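Local atomic coordinates of aminoacyltransferase FemA (Staphylococcus aureus, PDB entry 1LRZ), a protein that adds glycines 2 and 3 of the pentaglycine interpeptide bridge of staphylococcal peptidoglycan, using glycyl-tRNA(Gly) as the donor. Residues A[28-33]-A[40-45]; A[34-39]-A[225-230]; A[180-185]-A[341-346]; A[348-353]-A[359-364]. All blocks are in the same frame, centred on the assembly; numbering follows the deposited sequence.

Interactions 1 and 2 are joined through helix 27-35 and touch, their centres 12 Å apart: the helix meets the strand that follows it in interaction 1, and Glu36, just past its C-terminal end, meets helix 222-232 in interaction 2. Interactions 3 and 4 share helix 341-355, with centres 14 Å apart, and are connected by Gln346, whose OE1 lies 2.6 Å from Tyr361 OH, a probable hydrogen bond. The two pairs are well separated: interactions 1 and 3 lie on opposite sides of the chain's centre, 37 Å apart between centres, and interaction 4, about 8 Å from that centre, still keeps its nearest atoms about 10 Å from those of interactions 1 and 2.

Interaction 1: residues A[28-33]-A[40-45]; sequences GHYELK and THLVGI
Leu42 rests on one face of the Tyr30 ring, with CD1 3.7 Å from the ring centroid and 9° off the normal, a CH-pi contact. Leu42 CG adds to it, 3.6 Å from Tyr30 CE1. Thr40 comes from another direction: its CG2 lies at the ring edge, 3.4 Å from Tyr30 CD1. With its CG anti to the backbone N (chi1 171°), Tyr30 sends its ring out from the helix to the strand. The phenol end is tied down by a water that bonds to Tyr30 OH at 2.9 Å and donates to Thr40 O at 2.8 Å, meeting the ring in its plane. Thr40 OG1 packs 3.7 Å from Lys33 CB, while its hydrogen bond goes to Tyr38 O in the intervening turn. The axes of segments 28-33 and 40-45 lie at 152°, close to antiparallel. Strand 39-46 is flanked in its sheet by strands 2-5 and 52-63, and Leu57 of the latter also touches Tyr30.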
loop_
_atom_site.group_PDB
_atom_site.type_symbol
_atom_site.label_atom_id
_atom_site.label_comp_id
_atom_site.label_asym_id
_atom_site.label_seq_id
_atom_site.Cartn_x
_atom_site.Cartn_y
_atom_site.Cartn_z
ATOM N N GLY A 28 -3.527 9.920 13.828
ATOM C CA GLY A 28 -2.514 8.963 14.236
ATOM C C GLY A 28 -1.112 9.419 13.846
ATOM O O GLY A 28 -0.160 9.233 14.607
ATOM N N HIS A 29 -0.963 10.018 12.666
ATOM C CA HIS A 29 0.364 10.477 12.251
ATOM C C HIS A 29 0.755 11.698 13.086
ATOM O O HIS A 29 1.927 11.870 13.427
ATOM C CB HIS A 29 0.391 10.825 10.759
ATOM C CG HIS A 29 1.772 10.990 10.207
ATOM N ND1 HIS A 29 2.284 12.210 9.814
ATOM C CD2 HIS A 29 2.751 10.084 9.978
ATOM C CE1 HIS A 29 3.514 12.046 9.364
ATOM N NE2 HIS A 29 3.822 10.766 9.454
ATOM N N TYR A 30 -0.238 12.523 13.420
ATOM C CA TYR A 30 -0.033 13.716 14.245
ATOM C C TYR A 30 0.536 13.299 15.598
ATOM O O TYR A 30 1.524 13.867 16.077
ATOM C CB TYR A 30 -1.367 14.436 14.469
ATOM C CG TYR A 30 -1.331 15.560 15.491
ATOM C CD1 TYR A 30 -0.571 16.706 15.272
ATOM C CD2 TYR A 30 -2.103 15.494 16.653
ATOM C CE1 TYR A 30 -0.578 17.769 16.178
ATOM C CE2 TYR A 30 -2.125 16.556 17.573
ATOM C CZ TYR A 30 -1.359 17.690 17.325
ATOM O OH TYR A 30 -1.380 18.747 18.212
ATOM N N GLU A 31 -0.102 12.301 16.208
ATOM C CA GLU A 31 0.330 11.804 17.508
ATOM C C GLU A 31 1.692 11.130 17.410
ATOM O O GLU A 31 2.508 11.223 18.330
ATOM C CB GLU A 31 -0.720 10.851 18.074
ATOM C CG GLU A 31 -2.074 11.517 18.211
ATOM C CD GLU A 31 -3.058 10.705 19.021
ATOM O OE1 GLU A 31 -2.847 9.483 19.154
ATOM O OE2 GLU A 31 -4.053 11.283 19.515
ATOM N N LEU A 32 1.944 10.466 16.287
ATOM C CA LEU A 32 3.225 9.811 16.069
ATOM C C LEU A 32 4.349 10.854 16.065
ATOM O O LEU A 32 5.327 10.733 16.803
ATOM C CB LEU A 32 3.233 9.069 14.730
ATOM C CG LEU A 32 4.602 8.517 14.324
ATOM C CD1 LEU A 32 5.126 7.597 15.410
ATOM C CD2 LEU A 32 4.483 7.761 13.019
ATOM N N LYS A 33 4.207 11.877 15.227
ATOM C CA LYS A 33 5.218 12.921 15.137
ATOM C C LYS A 33 5.436 13.625 16.477
ATOM O O LYS A 33 6.574 13.930 16.842
ATOM C CB LYS A 33 4.828 13.929 14.050
ATOM C CG LYS A 33 4.954 13.384 12.634
ATOM C CD LYS A 33 6.408 13.070 12.326
ATOM C CE LYS A 33 6.625 12.723 10.865
ATOM N NZ LYS A 33 8.077 12.505 10.583
ATOM N N THR A 40 4.937 19.989 15.813
ATOM C CA THR A 40 3.858 19.655 14.889
ATOM C C THR A 40 2.712 20.656 14.907
ATOM O O THR A 40 2.244 21.061 15.972
ATOM C CB THR A 40 3.318 18.239 15.204
ATOM O OG1 THR A 40 4.426 17.343 15.376
ATOM C CG2 THR A 40 2.449 17.720 14.061
ATOM N N HIS A 41 2.271 21.052 13.715
ATOM C CA HIS A 41 1.179 22.012 13.566
ATOM C C HIS A 41 0.011 21.449 12.764
ATOM O O HIS A 41 0.202 20.686 11.803
ATOM C CB HIS A 41 1.644 23.272 12.836
ATOM C CG HIS A 41 2.733 24.028 13.530
ATOM N ND1 HIS A 41 3.981 23.491 13.767
ATOM C CD2 HIS A 41 2.791 25.312 13.952
ATOM C CE1 HIS A 41 4.762 24.415 14.297
ATOM N NE2 HIS A 41 4.065 25.530 14.418
ATOM N N LEU A 42 -1.197 21.833 13.167
ATOM C CA LEU A 42 -2.404 21.439 12.457
ATOM C C LEU A 42 -3.046 22.752 12.034
ATOM O O LEU A 42 -3.567 23.500 12.872
ATOM C CB LEU A 42 -3.355 20.649 13.359
ATOM C CG LEU A 42 -2.872 19.287 13.874
ATOM C CD1 LEU A 42 -3.972 18.665 14.730
ATOM C CD2 LEU A 42 -2.519 18.379 12.706
ATOM N N VAL A 43 -2.981 23.045 10.739
ATOM C CA VAL A 43 -3.544 24.276 10.211
ATOM C C VAL A 43 -4.637 23.962 9.194
ATOM O O VAL A 43 -4.768 22.818 8.743
ATOM C CB VAL A 43 -2.437 25.160 9.553
ATOM C CG1 VAL A 43 -1.356 25.492 10.581
ATOM C CG2 VAL A 43 -1.821 24.442 8.354
ATOM N N GLY A 44 -5.436 24.968 8.854
ATOM C CA GLY A 44 -6.492 24.766 7.888
ATOM C C GLY A 44 -7.270 26.043 7.641
ATOM O O GLY A 44 -6.868 27.127 8.071
ATOM N N ILE A 45 -8.383 25.910 6.936
ATOM C CA ILE A 45 -9.246 27.040 6.643
ATOM C C ILE A 45 -10.653 26.647 7.048
ATOM O O ILE A 45 -11.073 25.502 6.849
ATOM C CB ILE A 45 -9.264 27.384 5.128
ATOM C CG1 ILE A 45 -7.875 27.815 4.661
ATOM C CG2 ILE A 45 -10.283 28.491 4.852
ATOM C CD1 ILE A 45 -7.750 27.928 3.162
HETATM O O HOH W 1 -0.038 21.291 17.579
#

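Interaction 2: residues A[34-39]-A[225-230]; sequences LAEGYE and YYNRLK
This is a small polar surface contact between the C-terminal end of helix 27-35 and the side of helix 222-232, burying 89 Å² in all. Its centre is the hydrogen bond from Asn227 ND2 to Glu36 OE2, 3.1 Å long. The bond is bent, with an N-H...O angle of 136°, and uses the anti lone pair of the carboxylate oxygen; the acceptor stands 28° out of the amide plane. Carboxylate and amide are turned steeply, 74° between planes. The same OE2 accepts from a water at 2.7 Å, which in turn accepts from Arg228 NH1 at 3.2 Å. Arg228 NH1 itself stays 4.3 Å from Glu36 OE2, too far for a salt bridge, so the opposite charges probably attract without direct pairing. Glu36 lies where the helix ends in a Schellman motif: Gly37, with positive phi, is its C-prime residue, Gly37 N bonding to Leu34 O and Tyr38 N to Lys33 O. Beneath the polar link, Leu32 of helix 27-35 packs on Asn227 and Arg228, while Tyr225 and Leu229 lean on helix 201-207.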
loop_
_atom_site.group_PDB
_atom_site.type_symbol
_atom_site.label_atom_id
_atom_site.label_comp_id
_atom_site.label_asym_id
_atom_site.label_seq_id
_atom_site.Cartn_x
_atom_site.Cartn_y
_atom_site.Cartn_z
ATOM N N LEU A 34 4.351 13.882 17.205
ATOM C CA LEU A 34 4.454 14.525 18.511
ATOM C C LEU A 34 5.262 13.615 19.432
ATOM O O LEU A 34 6.156 14.071 20.140
ATOM C CB LEU A 34 3.067 14.758 19.122
ATOM C CG LEU A 34 2.268 15.954 18.593
ATOM C CD1 LEU A 34 0.915 16.025 19.292
ATOM C CD2 LEU A 34 3.064 17.242 18.825
ATOM N N ALA A 35 4.939 12.326 19.401
ATOM C CA ALA A 35 5.627 11.347 20.226
ATOM C C ALA A 35 7.114 11.289 19.888
ATOM O O ALA A 35 7.944 11.108 20.774
ATOM C CB ALA A 35 4.992 9.974 20.042
ATOM N N GLU A 36 7.454 11.441 18.613
ATOM C CA GLU A 36 8.852 11.398 18.219
ATOM C C GLU A 36 9.540 12.737 18.466
ATOM O O GLU A 36 10.689 12.928 18.084
ATOM C CB GLU A 36 8.990 10.979 16.754
ATOM C CG GLU A 36 8.428 9.583 16.482
ATOM C CD GLU A 36 8.688 9.087 15.065
ATOM O OE1 GLU A 36 8.686 9.917 14.130
ATOM O OE2 GLU A 36 8.880 7.862 14.883
ATOM N N GLY A 37 8.834 13.664 19.102
ATOM C CA GLY A 37 9.433 14.951 19.420
ATOM C C GLY A 37 9.460 16.034 18.359
ATOM O O GLY A 37 10.159 17.038 18.518
ATOM N N TYR A 38 8.714 15.859 17.275
ATOM C CA TYR A 38 8.698 16.892 16.242
ATOM C C TYR A 38 7.773 18.036 16.630
ATOM O O TYR A 38 6.760 17.826 17.300
ATOM C CB TYR A 38 8.195 16.348 14.897
ATOM C CG TYR A 38 9.134 15.404 14.196
ATOM C CD1 TYR A 38 9.179 14.057 14.537
ATOM C CD2 TYR A 38 9.991 15.865 13.201
ATOM C CE1 TYR A 38 10.056 13.186 13.907
ATOM C CE2 TYR A 38 10.875 15.006 12.559
ATOM C CZ TYR A 38 10.904 13.664 12.919
ATOM O OH TYR A 38 11.784 12.803 12.301
ATOM N N GLU A 39 8.134 19.244 16.213
ATOM C CA GLU A 39 7.271 20.387 16.425
ATOM C C GLU A 39 6.188 20.092 15.380
ATOM O O GLU A 39 6.492 19.960 14.188
ATOM C CB GLU A 39 7.986 21.687 16.068
ATOM C CG GLU A 39 7.123 22.924 16.294
ATOM C CD GLU A 39 7.849 24.209 15.953
ATOM O OE1 GLU A 39 9.046 24.309 16.311
ATOM O OE2 GLU A 39 7.233 25.116 15.340
ATOM N N TYR A 225 8.399 0.875 12.116
ATOM C CA TYR A 225 7.224 0.018 12.088
ATOM C C TYR A 225 6.530 -0.083 13.433
ATOM O O TYR A 225 5.299 -0.035 13.515
ATOM C CB TYR A 225 7.599 -1.378 11.589
ATOM C CG TYR A 225 8.036 -1.388 10.146
ATOM C CD1 TYR A 225 9.373 -1.588 9.805
ATOM C CD2 TYR A 225 7.118 -1.166 9.118
ATOM C CE1 TYR A 225 9.787 -1.567 8.483
ATOM C CE2 TYR A 225 7.520 -1.141 7.788
ATOM C CZ TYR A 225 8.860 -1.343 7.476
ATOM O OH TYR A 225 9.277 -1.329 6.160
ATOM N N TYR A 226 7.313 -0.216 14.494
ATOM C CA TYR A 226 6.721 -0.315 15.813
ATOM C C TYR A 226 5.865 0.923 16.112
ATOM O O TYR A 226 4.722 0.805 16.573
ATOM C CB TYR A 226 7.816 -0.467 16.871
ATOM C CG TYR A 226 7.291 -0.420 18.288
ATOM C CD1 TYR A 226 6.746 -1.550 18.889
ATOM C CD2 TYR A 226 7.319 0.768 19.022
ATOM C CE1 TYR A 226 6.241 -1.500 20.193
ATOM C CE2 TYR A 226 6.817 0.829 20.321
ATOM C CZ TYR A 226 6.278 -0.309 20.901
ATOM O OH TYR A 226 5.766 -0.258 22.180
ATOM N N ASN A 227 6.403 2.109 15.837
ATOM C CA ASN A 227 5.655 3.331 16.122
ATOM C C ASN A 227 4.376 3.462 15.302
ATOM O O ASN A 227 3.382 3.992 15.794
ATOM C CB ASN A 227 6.528 4.578 15.931
ATOM C CG ASN A 227 7.570 4.734 17.036
ATOM O OD1 ASN A 227 7.374 4.252 18.157
ATOM N ND2 ASN A 227 8.669 5.421 16.731
ATOM N N ARG A 228 4.397 2.977 14.062
ATOM C CA ARG A 228 3.209 3.051 13.213
ATOM C C ARG A 228 2.124 2.163 13.829
ATOM O O ARG A 228 0.964 2.557 13.928
ATOM C CB ARG A 228 3.535 2.586 11.788
ATOM C CG ARG A 228 4.636 3.383 11.096
ATOM C CD ARG A 228 4.233 4.820 10.958
ATOM N NE ARG A 228 5.231 5.650 10.286
ATOM C CZ ARG A 228 6.432 5.947 10.776
ATOM N NH1 ARG A 228 6.831 5.477 11.954
ATOM N NH2 ARG A 228 7.218 6.770 10.104
ATOM N N LEU A 229 2.501 0.960 14.243
ATOM C CA LEU A 229 1.541 0.063 14.875
ATOM C C LEU A 229 0.919 0.736 16.086
ATOM O O LEU A 229 -0.300 0.757 16.244
ATOM C CB LEU A 229 2.220 -1.225 15.341
ATOM C CG LEU A 229 2.471 -2.328 14.317
ATOM C CD1 LEU A 229 3.012 -3.576 15.049
ATOM C CD2 LEU A 229 1.166 -2.675 13.611
ATOM N N LYS A 230 1.774 1.296 16.935
ATOM C CA LYS A 230 1.329 1.953 18.158
ATOM C C LYS A 230 0.418 3.168 17.968
ATOM O O LYS A 230 -0.628 3.258 18.608
ATOM C CB LYS A 230 2.547 2.359 18.985
ATOM C CG LYS A 230 2.227 2.980 20.325
ATOM C CD LYS A 230 3.510 3.409 21.015
ATOM C CE LYS A 230 3.254 3.969 22.406
ATOM N NZ LYS A 230 4.517 4.517 22.997
HETATM O O HOH W 2 9.550 7.127 12.374
#

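Interaction 3: residues A[180-185]-A[341-346]; sequences KRNTKK and GSYAVQ
Asn182 and Tyr343 both set CG anti to the carbonyl carbon: chi1 of Tyr343 (-66°) swings its ring under Asn182 CB, and chi1 of Asn182 (-77°) sends the amide out along the ring toward the phenol end. Asn182 CB lies over the ring centre, 3.3 Å from the Tyr343 centroid, a close CH-pi contact on one face. Beyond CB, the amide slants across the ring, the two planes 35° apart, and OD1 of Asn182 reaches 3.4 Å from Tyr343 CZ and 3.3 Å from its OH. The pairing joins helix 177-187 to the first turn of helix 341-355, the helix of the beta-alpha-beta unit between strands 325-332 and 360-365. Val345 of that helix packs on strands 310-320 and 236-244, while Tyr343 turns to helix 177-187. A second tie is made through solvent: one water donates to Thr183 OG1 at 2.9 Å and to Tyr343 O at 2.8 Å. Thr183 OG1 also hydrogen-bonds to Arg179 O within its own helix, and the Tyr343 ring additionally meets Phe382.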
loop_
_atom_site.group_PDB
_atom_site.type_symbol
_atom_site.label_atom_id
_atom_site.label_comp_id
_atom_site.label_asym_id
_atom_site.label_seq_id
_atom_site.Cartn_x
_atom_site.Cartn_y
_atom_site.Cartn_z
ATOM N N LYS A 180 -4.194 -14.198 -12.042
ATOM C CA LYS A 180 -5.448 -14.917 -11.829
ATOM C C LYS A 180 -5.149 -16.352 -11.375
ATOM O O LYS A 180 -5.720 -16.838 -10.400
ATOM C CB LYS A 180 -6.240 -14.953 -13.139
ATOM C CG LYS A 180 -7.619 -15.590 -13.064
ATOM C CD LYS A 180 -8.384 -15.224 -14.337
ATOM C CE LYS A 180 -9.886 -15.462 -14.250
ATOM N NZ LYS A 180 -10.572 -15.013 -15.521
ATOM N N ARG A 181 -4.248 -17.026 -12.083
ATOM C CA ARG A 181 -3.908 -18.400 -11.747
ATOM C C ARG A 181 -3.363 -18.532 -10.328
ATOM O O ARG A 181 -3.800 -19.396 -9.567
ATOM C CB ARG A 181 -2.884 -18.969 -12.744
ATOM C CG ARG A 181 -2.381 -20.360 -12.355
ATOM C CD ARG A 181 -1.543 -21.024 -13.465
ATOM N NE ARG A 181 -0.964 -22.289 -13.010
ATOM C CZ ARG A 181 -0.133 -23.037 -13.733
ATOM N NH1 ARG A 181 0.351 -24.170 -13.232
ATOM N NH2 ARG A 181 0.208 -22.658 -14.959
ATOM N N ASN A 182 -2.411 -17.677 -9.977
ATOM C CA ASN A 182 -1.813 -17.716 -8.646
ATOM C C ASN A 182 -2.808 -17.336 -7.550
ATOM O O ASN A 182 -2.772 -17.893 -6.446
ATOM C CB ASN A 182 -0.577 -16.805 -8.608
ATOM C CG ASN A 182 0.636 -17.452 -9.287
ATOM O OD1 ASN A 182 1.391 -16.807 -10.009
ATOM N ND2 ASN A 182 0.814 -18.729 -9.048
ATOM N N THR A 183 -3.705 -16.399 -7.850
ATOM C CA THR A 183 -4.704 -15.991 -6.870
ATOM C C THR A 183 -5.671 -17.156 -6.627
ATOM O O THR A 183 -5.998 -17.470 -5.479
ATOM C CB THR A 183 -5.464 -14.721 -7.354
ATOM O OG1 THR A 183 -4.548 -13.619 -7.396
ATOM C CG2 THR A 183 -6.614 -14.372 -6.402
ATOM N N LYS A 184 -6.115 -17.808 -7.701
ATOM C CA LYS A 184 -7.012 -18.956 -7.547
ATOM C C LYS A 184 -6.263 -20.028 -6.752
ATOM O O LYS A 184 -6.842 -20.693 -5.898
ATOM C CB LYS A 184 -7.414 -19.542 -8.911
ATOM C CG LYS A 184 -8.413 -18.700 -9.711
ATOM C CD LYS A 184 -8.783 -19.379 -11.038
ATOM C CE LYS A 184 -9.404 -20.760 -10.806
ATOM N NZ LYS A 184 -9.953 -21.401 -12.048
ATOM N N LYS A 185 -4.969 -20.182 -7.025
ATOM C CA LYS A 185 -4.176 -21.189 -6.320
ATOM C C LYS A 185 -4.200 -21.043 -4.795
ATOM O O LYS A 185 -4.508 -22.001 -4.088
ATOM C CB LYS A 185 -2.714 -21.180 -6.780
ATOM C CG LYS A 185 -1.900 -22.270 -6.091
ATOM C CD LYS A 185 -0.407 -21.979 -6.066
ATOM C CE LYS A 185 0.220 -22.027 -7.437
ATOM N NZ LYS A 185 1.697 -21.862 -7.355
ATOM N N GLY A 341 2.365 -17.130 -1.304
ATOM C CA GLY A 341 1.991 -16.336 -0.151
ATOM C C GLY A 341 1.761 -14.880 -0.519
ATOM O O GLY A 341 0.893 -14.209 0.043
ATOM N N SER A 342 2.538 -14.392 -1.479
ATOM C CA SER A 342 2.439 -13.011 -1.927
ATOM C C SER A 342 1.032 -12.682 -2.430
ATOM O O SER A 342 0.476 -11.614 -2.146
ATOM C CB SER A 342 3.441 -12.776 -3.057
ATOM O OG SER A 342 3.474 -11.402 -3.391
ATOM N N TYR A 343 0.477 -13.606 -3.208
ATOM C CA TYR A 343 -0.847 -13.453 -3.771
ATOM C C TYR A 343 -1.916 -13.524 -2.688
ATOM O O TYR A 343 -2.954 -12.862 -2.792
ATOM C CB TYR A 343 -1.068 -14.536 -4.828
ATOM C CG TYR A 343 -0.152 -14.365 -6.020
ATOM C CD1 TYR A 343 -0.476 -13.474 -7.039
ATOM C CD2 TYR A 343 1.058 -15.064 -6.113
ATOM C CE1 TYR A 343 0.369 -13.271 -8.121
ATOM C CE2 TYR A 343 1.925 -14.864 -7.210
ATOM C CZ TYR A 343 1.561 -13.966 -8.207
ATOM O OH TYR A 343 2.357 -13.764 -9.312
ATOM N N ALA A 344 -1.662 -14.321 -1.652
ATOM C CA ALA A 344 -2.604 -14.474 -0.534
ATOM C C ALA A 344 -2.683 -13.159 0.232
ATOM O O ALA A 344 -3.774 -12.686 0.563
ATOM C CB ALA A 344 -2.142 -15.609 0.403
ATOM N N VAL A 345 -1.523 -12.565 0.511
ATOM C CA VAL A 345 -1.479 -11.288 1.221
ATOM C C VAL A 345 -2.233 -10.200 0.440
ATOM O O VAL A 345 -3.074 -9.498 1.002
ATOM C CB VAL A 345 -0.019 -10.822 1.451
ATOM C CG1 VAL A 345 -0.004 -9.379 1.995
ATOM C CG2 VAL A 345 0.669 -11.750 2.461
ATOM N N GLN A 346 -1.938 -10.062 -0.850
ATOM C CA GLN A 346 -2.607 -9.048 -1.659
ATOM C C GLN A 346 -4.115 -9.312 -1.732
ATOM O O GLN A 346 -4.921 -8.384 -1.602
ATOM C CB GLN A 346 -2.032 -9.009 -3.084
ATOM C CG GLN A 346 -0.560 -8.535 -3.201
ATOM C CD GLN A 346 -0.334 -7.179 -2.553
ATOM O OE1 GLN A 346 -1.121 -6.243 -2.737
ATOM N NE2 GLN A 346 0.752 -7.060 -1.806
HETATM O O HOH W 3 -3.661 -11.913 -5.276
#

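Interaction 4: residues A[348-353]-A[359-364]; sequences EMINYA and DRYNFY
Tyr361 reaches from strand 360-365 to Met349 and Ile350 on helix 341-355. CB leaves the strand toward the helix, and CG stands anti to the backbone N (chi1 -172°), which carries the ring across Ile350. Nearest the strand, CD1 of Tyr361 lies 3.8 Å from Ile350 CA. Further out, CE1 approaches the helix backbone itself, 3.5 Å from both Ile350 N and Met349 C. Ile350 CG1 covers the middle of one ring face, 3.5 Å from the centroid and 8° off the normal, a CH-pi contact in which the two side chains cross at about a right angle. Met349 CB lies instead at the ring edge, in its plane, 3.7 Å from Tyr361 OH. That hydroxyl, at the end of a buried side chain, has its polar partner in Gln346 OE1, one turn earlier on the same helix. Phe363 adds a further in-plane neighbour: its CE1 is at the edge of the Tyr361 ring, while Tyr361 CE2 stands 3.5 Å above the plane of Phe363, offset toward its rim. The arrangement belongs to a beta-alpha-beta crossover, in which helix 341-355 links strand 325-332 to the parallel neighbouring strand 360-365 and packs against both.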
loop_
_atom_site.group_PDB
_atom_site.type_symbol
_atom_site.label_atom_id
_atom_site.label_comp_id
_atom_site.label_asym_id
_atom_site.label_seq_id
_atom_site.Cartn_x
_atom_site.Cartn_y
_atom_site.Cartn_z
ATOM N N GLU A 348 -6.068 -10.774 0.386
ATOM C CA GLU A 348 -6.719 -10.478 1.661
ATOM C C GLU A 348 -7.029 -8.985 1.779
ATOM O O GLU A 348 -8.130 -8.603 2.164
ATOM C CB GLU A 348 -5.823 -10.905 2.837
ATOM C CG GLU A 348 -6.322 -10.485 4.238
ATOM C CD GLU A 348 -7.468 -11.349 4.757
ATOM O OE1 GLU A 348 -7.390 -12.591 4.623
ATOM O OE2 GLU A 348 -8.444 -10.793 5.316
ATOM N N MET A 349 -6.063 -8.144 1.433
ATOM C CA MET A 349 -6.260 -6.709 1.573
ATOM C C MET A 349 -7.114 -6.070 0.479
ATOM O O MET A 349 -7.799 -5.080 0.727
ATOM C CB MET A 349 -4.902 -6.028 1.732
ATOM C CG MET A 349 -4.154 -6.517 3.007
ATOM S SD MET A 349 -5.135 -6.459 4.572
ATOM C CE MET A 349 -5.573 -4.829 4.567
ATOM N N ILE A 350 -7.084 -6.628 -0.728
ATOM C CA ILE A 350 -7.937 -6.116 -1.794
ATOM C C ILE A 350 -9.377 -6.400 -1.338
ATOM O O ILE A 350 -10.273 -5.563 -1.501
ATOM C CB ILE A 350 -7.680 -6.854 -3.130
ATOM C CG1 ILE A 350 -6.369 -6.359 -3.746
ATOM C CG2 ILE A 350 -8.860 -6.669 -4.066
ATOM C CD1 ILE A 350 -5.949 -7.122 -4.991
ATOM N N ASN A 351 -9.593 -7.584 -0.756
ATOM C CA ASN A 351 -10.926 -7.946 -0.274
ATOM C C ASN A 351 -11.338 -7.112 0.925
ATOM O O ASN A 351 -12.527 -6.807 1.096
ATOM C CB ASN A 351 -10.998 -9.439 0.056
ATOM C CG ASN A 351 -11.456 -10.258 -1.142
ATOM O OD1 ASN A 351 -12.631 -10.216 -1.513
ATOM N ND2 ASN A 351 -10.524 -10.976 -1.776
ATOM N N TYR A 352 -10.360 -6.744 1.755
ATOM C CA TYR A 352 -10.642 -5.904 2.907
ATOM C C TYR A 352 -11.301 -4.626 2.363
ATOM O O TYR A 352 -12.378 -4.226 2.812
ATOM C CB TYR A 352 -9.346 -5.544 3.634
ATOM C CG TYR A 352 -9.554 -4.642 4.837
ATOM C CD1 TYR A 352 -9.410 -5.134 6.140
ATOM C CD2 TYR A 352 -9.907 -3.294 4.673
ATOM C CE1 TYR A 352 -9.610 -4.304 7.254
ATOM C CE2 TYR A 352 -10.113 -2.457 5.773
ATOM C CZ TYR A 352 -9.961 -2.970 7.058
ATOM O OH TYR A 352 -10.167 -2.156 8.145
ATOM N N ALA A 353 -10.650 -4.001 1.382
ATOM C CA ALA A 353 -11.163 -2.769 0.772
ATOM C C ALA A 353 -12.564 -2.947 0.164
ATOM O O ALA A 353 -13.448 -2.107 0.369
ATOM C CB ALA A 353 -10.187 -2.265 -0.301
ATOM N N ASP A 359 -12.733 2.336 -1.949
ATOM C CA ASP A 359 -12.711 2.181 -3.404
ATOM C C ASP A 359 -11.379 2.330 -4.129
ATOM O O ASP A 359 -11.350 2.432 -5.360
ATOM C CB ASP A 359 -13.705 3.162 -4.021
ATOM C CG ASP A 359 -15.105 3.004 -3.455
ATOM O OD1 ASP A 359 -15.562 1.849 -3.326
ATOM O OD2 ASP A 359 -15.740 4.036 -3.157
ATOM N N ARG A 360 -10.286 2.334 -3.385
ATOM C CA ARG A 360 -8.973 2.498 -3.998
ATOM C C ARG A 360 -7.949 1.615 -3.305
ATOM O O ARG A 360 -7.848 1.619 -2.082
ATOM C CB ARG A 360 -8.572 3.965 -3.901
ATOM C CG ARG A 360 -7.155 4.305 -4.333
ATOM C CD ARG A 360 -7.034 5.832 -4.402
ATOM N NE ARG A 360 -5.659 6.320 -4.355
ATOM C CZ ARG A 360 -5.098 7.084 -5.287
ATOM N NH1 ARG A 360 -5.788 7.444 -6.369
ATOM N NH2 ARG A 360 -3.858 7.536 -5.111
ATOM N N TYR A 361 -7.202 0.850 -4.092
ATOM C CA TYR A 361 -6.187 -0.040 -3.555
ATOM C C TYR A 361 -4.860 0.422 -4.157
ATOM O O TYR A 361 -4.618 0.278 -5.356
ATOM C CB TYR A 361 -6.491 -1.484 -3.951
ATOM C CG TYR A 361 -5.599 -2.496 -3.273
ATOM C CD1 TYR A 361 -5.871 -2.942 -1.978
ATOM C CD2 TYR A 361 -4.476 -3.005 -3.927
ATOM C CE1 TYR A 361 -5.045 -3.873 -1.353
ATOM C CE2 TYR A 361 -3.641 -3.932 -3.313
ATOM C CZ TYR A 361 -3.932 -4.362 -2.028
ATOM O OH TYR A 361 -3.099 -5.277 -1.435
ATOM N N ASN A 362 -4.008 0.976 -3.308
ATOM C CA ASN A 362 -2.739 1.537 -3.733
ATOM C C ASN A 362 -1.538 0.603 -3.546
ATOM O O ASN A 362 -1.087 0.407 -2.418
ATOM C CB ASN A 362 -2.516 2.834 -2.945
ATOM C CG ASN A 362 -1.601 3.802 -3.655
ATOM O OD1 ASN A 362 -0.761 3.397 -4.450
ATOM N ND2 ASN A 362 -1.750 5.099 -3.354
ATOM N N PHE A 363 -1.023 0.040 -4.644
ATOM C CA PHE A 363 0.152 -0.835 -4.580
ATOM C C PHE A 363 1.361 0.041 -4.249
ATOM O O PHE A 363 2.476 -0.439 -4.029
ATOM C CB PHE A 363 0.379 -1.564 -5.915
ATOM C CG PHE A 363 -0.547 -2.727 -6.130
ATOM C CD1 PHE A 363 -1.666 -2.608 -6.954
ATOM C CD2 PHE A 363 -0.304 -3.949 -5.494
ATOM C CE1 PHE A 363 -2.537 -3.694 -7.141
ATOM C CE2 PHE A 363 -1.173 -5.044 -5.679
ATOM C CZ PHE A 363 -2.287 -4.917 -6.500
ATOM N N TYR A 364 1.103 1.342 -4.229
ATOM C CA TYR A 364 2.086 2.365 -3.904
ATOM C C TYR A 364 3.272 2.574 -4.861
ATOM O O TYR A 364 3.148 2.415 -6.073
ATOM C CB TYR A 364 2.584 2.178 -2.455
ATOM C CG TYR A 364 2.715 3.488 -1.685
ATOM C CD1 TYR A 364 1.670 4.428 -1.688
ATOM C CD2 TYR A 364 3.865 3.789 -0.953
ATOM C CE1 TYR A 364 1.767 5.620 -0.987
ATOM C CE2 TYR A 364 3.975 4.998 -0.243
ATOM C CZ TYR A 364 2.920 5.903 -0.266
ATOM O OH TYR A 364 3.001 7.092 0.426
#